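Local coordinates for protein condensin complex subunit 3 (PDB 5OQR) that serves as a regulatory HEAT-repeat subunit of condensin, the complex required for converting interphase chromatin into mitotic-like condensed chromosomes, at residues V96-R99 and C100-I104; P299-F302 and W303-T307; S359-I362 and I363-L367. All coordinates share one frame; numbering follows the deposited sequence.

Contact 1. Residues V96-R99 and C100-I104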
# COMPACT_ATOMS: atom_id res chain seq x y z
N VAL A 96 17.31 34.99 -6.66
CA VAL A 96 18.58 35.39 -6.07
C VAL A 96 18.93 34.46 -4.92
O VAL A 96 20.10 34.10 -4.73
CB VAL A 96 18.51 36.86 -5.61
CG1 VAL A 96 19.73 37.24 -4.78
CG2 VAL A 96 18.41 37.77 -6.83
N ARG A 97 17.93 34.06 -4.13
CA ARG A 97 18.17 33.06 -3.09
C ARG A 97 18.42 31.69 -3.69
O ARG A 97 19.29 30.95 -3.22
CB ARG A 97 16.97 33.02 -2.14
CG ARG A 97 17.15 33.83 -0.86
CD ARG A 97 15.90 33.74 -0.00
NE ARG A 97 14.71 34.16 -0.74
CZ ARG A 97 13.46 33.92 -0.37
NH1 ARG A 97 13.23 33.24 0.75
NH2 ARG A 97 12.45 34.34 -1.11
N TYR A 98 17.66 31.33 -4.72
CA TYR A 98 17.80 30.01 -5.33
C TYR A 98 19.13 29.89 -6.07
O TYR A 98 19.80 28.86 -5.98
CB TYR A 98 16.63 29.74 -6.27
CG TYR A 98 16.93 28.79 -7.41
CD1 TYR A 98 16.99 27.42 -7.20
CD2 TYR A 98 17.13 29.27 -8.69
CE1 TYR A 98 17.26 26.55 -8.24
CE2 TYR A 98 17.40 28.41 -9.74
CZ TYR A 98 17.46 27.05 -9.51
OH TYR A 98 17.73 26.19 -10.54
N ARG A 99 19.53 30.93 -6.80
CA ARG A 99 20.82 30.90 -7.47
C ARG A 99 21.96 30.88 -6.47
O ARG A 99 22.92 30.12 -6.63
CB ARG A 99 20.96 32.11 -8.41
CG ARG A 99 19.97 32.12 -9.57
CD ARG A 99 20.20 30.97 -10.53
NE ARG A 99 19.29 31.01 -11.67
CZ ARG A 99 19.14 30.03 -12.55
NH1 ARG A 99 19.83 28.90 -12.42
NH2 ARG A 99 18.29 30.17 -13.56
N CYS A 100 21.88 31.70 -5.42
CA CYS A 100 22.91 31.70 -4.39
C CYS A 100 23.11 30.30 -3.82
O CYS A 100 24.23 29.79 -3.75
CB CYS A 100 22.56 32.69 -3.29
SG CYS A 100 22.97 34.41 -3.67
N CYS A 101 22.01 29.66 -3.39
CA CYS A 101 22.11 28.29 -2.90
C CYS A 101 22.59 27.35 -4.00
O CYS A 101 23.40 26.45 -3.75
CB CYS A 101 20.75 27.83 -2.37
SG CYS A 101 20.23 28.69 -0.87
N GLN A 102 22.11 27.55 -5.23
CA GLN A 102 22.56 26.73 -6.35
C GLN A 102 24.06 26.83 -6.53
O GLN A 102 24.76 25.82 -6.65
CB GLN A 102 21.83 27.15 -7.62
CG GLN A 102 22.17 26.32 -8.85
CD GLN A 102 21.52 26.85 -10.11
OE1 GLN A 102 21.34 28.06 -10.26
NE2 GLN A 102 21.17 25.95 -11.02
N ILE A 103 24.59 28.06 -6.55
CA ILE A 103 26.02 28.25 -6.77
C ILE A 103 26.82 27.69 -5.60
O ILE A 103 27.75 26.91 -5.79
CB ILE A 103 26.33 29.74 -7.00
CG1 ILE A 103 25.57 30.26 -8.22
CG2 ILE A 103 27.82 29.95 -7.19
CD1 ILE A 103 25.55 31.77 -8.34
N ILE A 104 26.46 28.08 -4.38
CA ILE A 104 27.21 27.63 -3.21
C ILE A 104 27.27 26.11 -3.16
O ILE A 104 28.32 25.53 -2.86
CB ILE A 104 26.60 28.22 -1.92
CG1 ILE A 104 26.82 29.74 -1.89
CG2 ILE A 104 27.22 27.57 -0.68
CD1 ILE A 104 26.09 30.43 -0.78
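The R99 guanidinium has the CE2 corner of the Y98 ring over one face, 3.5 Å above its plane and displaced toward the rim, while at its edge it meets the side-chain amide of Q102. All three residues belong to helix 94-108, part of the second HEAT repeat. R99 and Q102 run side by side in the same direction, their flat ends nearly coplanar at 21°. NH1 of R99 donates to OE1 of Q102 (2.8 Å) in the carbonyl plane, on a lone pair. The arginine chain bends at its second torsion, whereas Q102 is stretched out, and this difference brings the two ends level although the residues are three apart. The amide is turned 36° from the Y98 ring. NE of R99 bonds the backbone O of V47 and NH2 reaches that of K48 weakly, so the guanidinium ties helix 94-108 to the loop ahead of helix 52-69 and is held against rotation. R97, on another side of the helix, turns to a salt bridge with D132. Below the side chains run four backbone bonds of the i to i+4 kind, among them N of C101 to O of R97 at 3.0 Å, with an N-H...O angle of 173°.

Contact 2. Residues P299-F302 and W303-T307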
# COMPACT_ATOMS: atom_id res chain seq x y z
N PRO A 299 18.96 -33.08 -8.10
CA PRO A 299 19.29 -34.51 -8.03
C PRO A 299 18.68 -35.15 -6.80
O PRO A 299 18.10 -34.49 -5.93
CB PRO A 299 20.82 -34.51 -7.96
CG PRO A 299 21.17 -33.19 -7.36
CD PRO A 299 20.14 -32.23 -7.87
N GLU A 300 18.80 -36.48 -6.73
CA GLU A 300 18.32 -37.21 -5.57
C GLU A 300 18.93 -36.66 -4.29
O GLU A 300 18.24 -36.51 -3.27
CB GLU A 300 18.65 -38.70 -5.72
CG GLU A 300 18.04 -39.60 -4.65
CD GLU A 300 16.57 -39.88 -4.88
OE1 GLU A 300 15.97 -40.64 -4.09
OE2 GLU A 300 16.00 -39.35 -5.86
N GLN A 301 20.23 -36.33 -4.33
CA GLN A 301 20.88 -35.73 -3.17
C GLN A 301 20.12 -34.51 -2.66
O GLN A 301 19.99 -34.30 -1.45
CB GLN A 301 22.31 -35.33 -3.55
CG GLN A 301 23.10 -34.62 -2.45
CD GLN A 301 24.21 -33.75 -3.00
OE1 GLN A 301 24.30 -33.52 -4.20
NE2 GLN A 301 25.06 -33.25 -2.12
N PHE A 302 19.60 -33.69 -3.58
CA PHE A 302 18.90 -32.48 -3.18
C PHE A 302 17.73 -32.79 -2.27
O PHE A 302 17.48 -32.08 -1.29
CB PHE A 302 18.43 -31.73 -4.43
CG PHE A 302 17.62 -30.50 -4.14
CD1 PHE A 302 18.22 -29.25 -4.08
CD2 PHE A 302 16.25 -30.58 -3.93
CE1 PHE A 302 17.48 -28.12 -3.82
CE2 PHE A 302 15.51 -29.46 -3.66
CZ PHE A 302 16.12 -28.23 -3.61
N TRP A 303 16.99 -33.86 -2.57
CA TRP A 303 15.77 -34.18 -1.83
C TRP A 303 16.04 -34.93 -0.54
O TRP A 303 15.17 -34.95 0.34
CB TRP A 303 14.83 -34.99 -2.72
CG TRP A 303 14.50 -34.27 -3.98
CD1 TRP A 303 15.11 -34.42 -5.19
CD2 TRP A 303 13.49 -33.28 -4.15
NE1 TRP A 303 14.54 -33.58 -6.11
CE2 TRP A 303 13.54 -32.87 -5.50
CE3 TRP A 303 12.55 -32.69 -3.30
CZ2 TRP A 303 12.69 -31.90 -6.01
CZ3 TRP A 303 11.70 -31.73 -3.82
CH2 TRP A 303 11.77 -31.35 -5.16
N LEU A 304 17.21 -35.55 -0.40
CA LEU A 304 17.55 -36.26 0.83
C LEU A 304 18.20 -35.37 1.87
O LEU A 304 18.28 -35.76 3.04
CB LEU A 304 18.49 -37.43 0.51
CG LEU A 304 18.00 -38.39 -0.58
CD1 LEU A 304 19.04 -39.46 -0.85
CD2 LEU A 304 16.67 -39.01 -0.22
N GLU A 305 18.66 -34.18 1.48
CA GLU A 305 19.27 -33.22 2.39
C GLU A 305 18.49 -31.91 2.38
O GLU A 305 19.07 -30.82 2.36
CB GLU A 305 20.73 -32.98 2.00
CG GLU A 305 21.61 -34.21 2.12
CD GLU A 305 22.97 -34.01 1.47
OE1 GLU A 305 23.31 -34.79 0.56
OE2 GLU A 305 23.68 -33.07 1.86
N LEU A 306 17.17 -32.00 2.41
CA LEU A 306 16.34 -30.81 2.30
C LEU A 306 16.49 -29.91 3.52
O LEU A 306 16.67 -30.37 4.65
CB LEU A 306 14.87 -31.20 2.13
CG LEU A 306 14.44 -31.66 0.73
CD1 LEU A 306 13.05 -32.24 0.77
CD2 LEU A 306 14.51 -30.51 -0.26
N THR A 307 16.41 -28.61 3.28
CA THR A 307 16.40 -27.59 4.31
C THR A 307 15.15 -26.74 4.13
O THR A 307 14.38 -26.91 3.18
CB THR A 307 17.66 -26.72 4.25
OG1 THR A 307 17.59 -25.84 3.12
CG2 THR A 307 18.91 -27.58 4.15
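F302 sets its edge against the indole of W303 in a T-shaped pair, the ring planes at 75° and the centroid of the F302 ring 5.2 Å from that of the five-membered ring. CD2 of F302 is the atom that dips onto the indole, 3.9 Å from CD2 of W303. The two neighbours leave the backbone differently: CG of F302 is anti to its own N (chi1 177°), that of W303 anti to its carbonyl carbon (chi1 -57°), which lets adjacent rings meet edge to face. The indole also stacks with Y342, and its NE1 makes a weak hydrogen bond to O of F298. With an alanine in place of W303, the F302 edge and the Y342 ring would probably both lose the surface they rest on, leaving a gap toward L366.

Apolar contacts continue along the chain. CE2 of F302 meets CD2 of L306 at 3.7 Å, and CG of E300 touches CD1 of L304 at 3.9 Å, while the carboxylate of E300 bonds the hydroxyl of Y342.

The backbone bonds belong to a short helix, 300-304, with P299 at its N-cap position and E305 the first residue to leave helical geometry. O of E300 takes N of L304 (3.2 Å) and, weakly, N of W303; O of Q301 takes N of L304 and N of E305, both weakly. Bonds to i+3 and i+4 thus mix in these five residues.

Among the polar side chains, E305 crosses Q301, its OE1 coming against CG of Q301 without a hydrogen bond, and the side chain of T307 caps N of S310 in the next helix.

Contact 3. Residues S359-I362 and I363-L367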
# COMPACT_ATOMS: atom_id res chain seq x y z
N SER A 359 11.35 -29.24 9.87
CA SER A 359 10.71 -30.33 9.14
C SER A 359 9.25 -30.02 8.84
O SER A 359 8.74 -30.38 7.78
CB SER A 359 10.83 -31.63 9.93
OG SER A 359 12.14 -32.17 9.82
N CYS A 360 8.56 -29.35 9.76
CA CYS A 360 7.20 -28.90 9.48
C CYS A 360 7.17 -28.00 8.26
O CYS A 360 6.29 -28.14 7.40
CB CYS A 360 6.62 -28.18 10.69
SG CYS A 360 6.26 -29.24 12.09
N PHE A 361 8.13 -27.08 8.16
CA PHE A 361 8.20 -26.20 6.99
C PHE A 361 8.53 -26.99 5.73
O PHE A 361 7.95 -26.73 4.67
CB PHE A 361 9.23 -25.11 7.24
CG PHE A 361 9.26 -24.05 6.18
CD1 PHE A 361 8.26 -23.10 6.11
CD2 PHE A 361 10.30 -23.99 5.27
CE1 PHE A 361 8.28 -22.12 5.13
CE2 PHE A 361 10.33 -23.01 4.30
CZ PHE A 361 9.32 -22.08 4.23
N ILE A 362 9.46 -27.94 5.83
CA ILE A 362 9.83 -28.74 4.67
C ILE A 362 8.65 -29.56 4.18
O ILE A 362 8.33 -29.59 2.99
CB ILE A 362 11.04 -29.64 5.01
CG1 ILE A 362 12.26 -28.79 5.31
CG2 ILE A 362 11.34 -30.60 3.86
CD1 ILE A 362 13.39 -29.54 5.97
N ILE A 363 7.97 -30.25 5.10
CA ILE A 363 6.80 -31.04 4.73
C ILE A 363 5.74 -30.15 4.10
O ILE A 363 5.09 -30.53 3.12
CB ILE A 363 6.25 -31.79 5.96
CG1 ILE A 363 7.25 -32.85 6.42
CG2 ILE A 363 4.90 -32.43 5.66
CD1 ILE A 363 6.98 -33.42 7.79
N GLU A 364 5.56 -28.95 4.65
CA GLU A 364 4.62 -27.99 4.07
C GLU A 364 4.93 -27.74 2.60
O GLU A 364 4.04 -27.78 1.75
CB GLU A 364 4.69 -26.68 4.86
CG GLU A 364 3.66 -25.65 4.47
CD GLU A 364 3.70 -24.43 5.37
OE1 GLU A 364 3.50 -23.31 4.87
OE2 GLU A 364 3.94 -24.61 6.58
N GLN A 365 6.20 -27.50 2.28
CA GLN A 365 6.58 -27.25 0.89
C GLN A 365 6.30 -28.46 0.01
O GLN A 365 5.85 -28.31 -1.13
CB GLN A 365 8.05 -26.85 0.81
CG GLN A 365 8.41 -25.61 1.62
CD GLN A 365 7.41 -24.49 1.43
OE1 GLN A 365 7.00 -24.19 0.32
NE2 GLN A 365 7.01 -23.86 2.53
N LEU A 366 6.57 -29.67 0.51
CA LEU A 366 6.36 -30.86 -0.29
C LEU A 366 4.88 -31.09 -0.56
O LEU A 366 4.50 -31.54 -1.65
CB LEU A 366 6.97 -32.08 0.41
CG LEU A 366 8.49 -32.06 0.61
CD1 LEU A 366 8.94 -33.33 1.31
CD2 LEU A 366 9.21 -31.90 -0.72
N LEU A 367 4.02 -30.79 0.42
CA LEU A 367 2.58 -30.91 0.19
C LEU A 367 2.11 -29.92 -0.86
O LEU A 367 1.23 -30.24 -1.67
CB LEU A 367 1.84 -30.69 1.51
CG LEU A 367 2.01 -31.79 2.55
CD1 LEU A 367 1.51 -31.34 3.91
CD2 LEU A 367 1.27 -33.05 2.11
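Q365 lays its amide nitrogen over one face of the F361 ring, NE2 standing 3.3 Å above the ring plane and shifted toward the rim, about equally far from CE1 and CZ of F361. Ring and amide planes are inclined at 45°, so the amide is tilted over the ring, not stacked flat on it. Different first torsions bring the two together. F361 has CG anti to its backbone N (chi1 -173°) and sends its ring out beside the helix; Q365 has CG on the other branch, beside its own N (chi1 -59°), and a second bend at chi2 folds the chain back toward the preceding turn. On the way CG of Q365 passes O of F361 at 3.3 Å. The other end of the amide is taken up by R315, whose NH2 bonds OE1 of Q365; this second partner is consistent with the nitrogen being the atom turned to the ring.

I362 and I363 share one conformation, CG1 beside the backbone N and CG2 anti to it. In I363 this lays CG1 along O of S359, at 3.2 Å. From I362, CG2 reaches forward to CD1 of L366 at 4.4 Å, a loose apolar touch one turn on. S359 turns its hydroxyl back to O of S355 and across to OE1 of Q346.

Four backbone bonds underlie these side chains, such as N of I363 to O of S359 (2.8 Å) and N of L366 to O of I362 (3.0 Å). I362 and L366 face helix 336-348, F361 and Q365 helix 308-324, and E364 and L367 helix 399-412, the setting of a helix packed among its neighbours in an alpha solenoid of the HEAT-repeat type.

Along the chain the three contacts follow in series: contact 1 on helix 94-108, contact 2 on the short helix 300-304 and its flanking residues, and contact 3 on helix 356-372. Contact 1 lies far off, its centre about 64 Å from that of contact 2 and 62 Å from that of contact 3, and on the opposite side of the chain's centre from contact 3. Contacts 2 and 3 have centres about 13 Å apart and touch: CZ3 of W303 meets CD2 of L366 at 4.0 Å, and O of T307 meets CG1 of I362 at 3.5 Å. The short helix and its exit thus pack on helix 356-372, while the wide separation reflects the long all-helical solenoid of this condensin subunit.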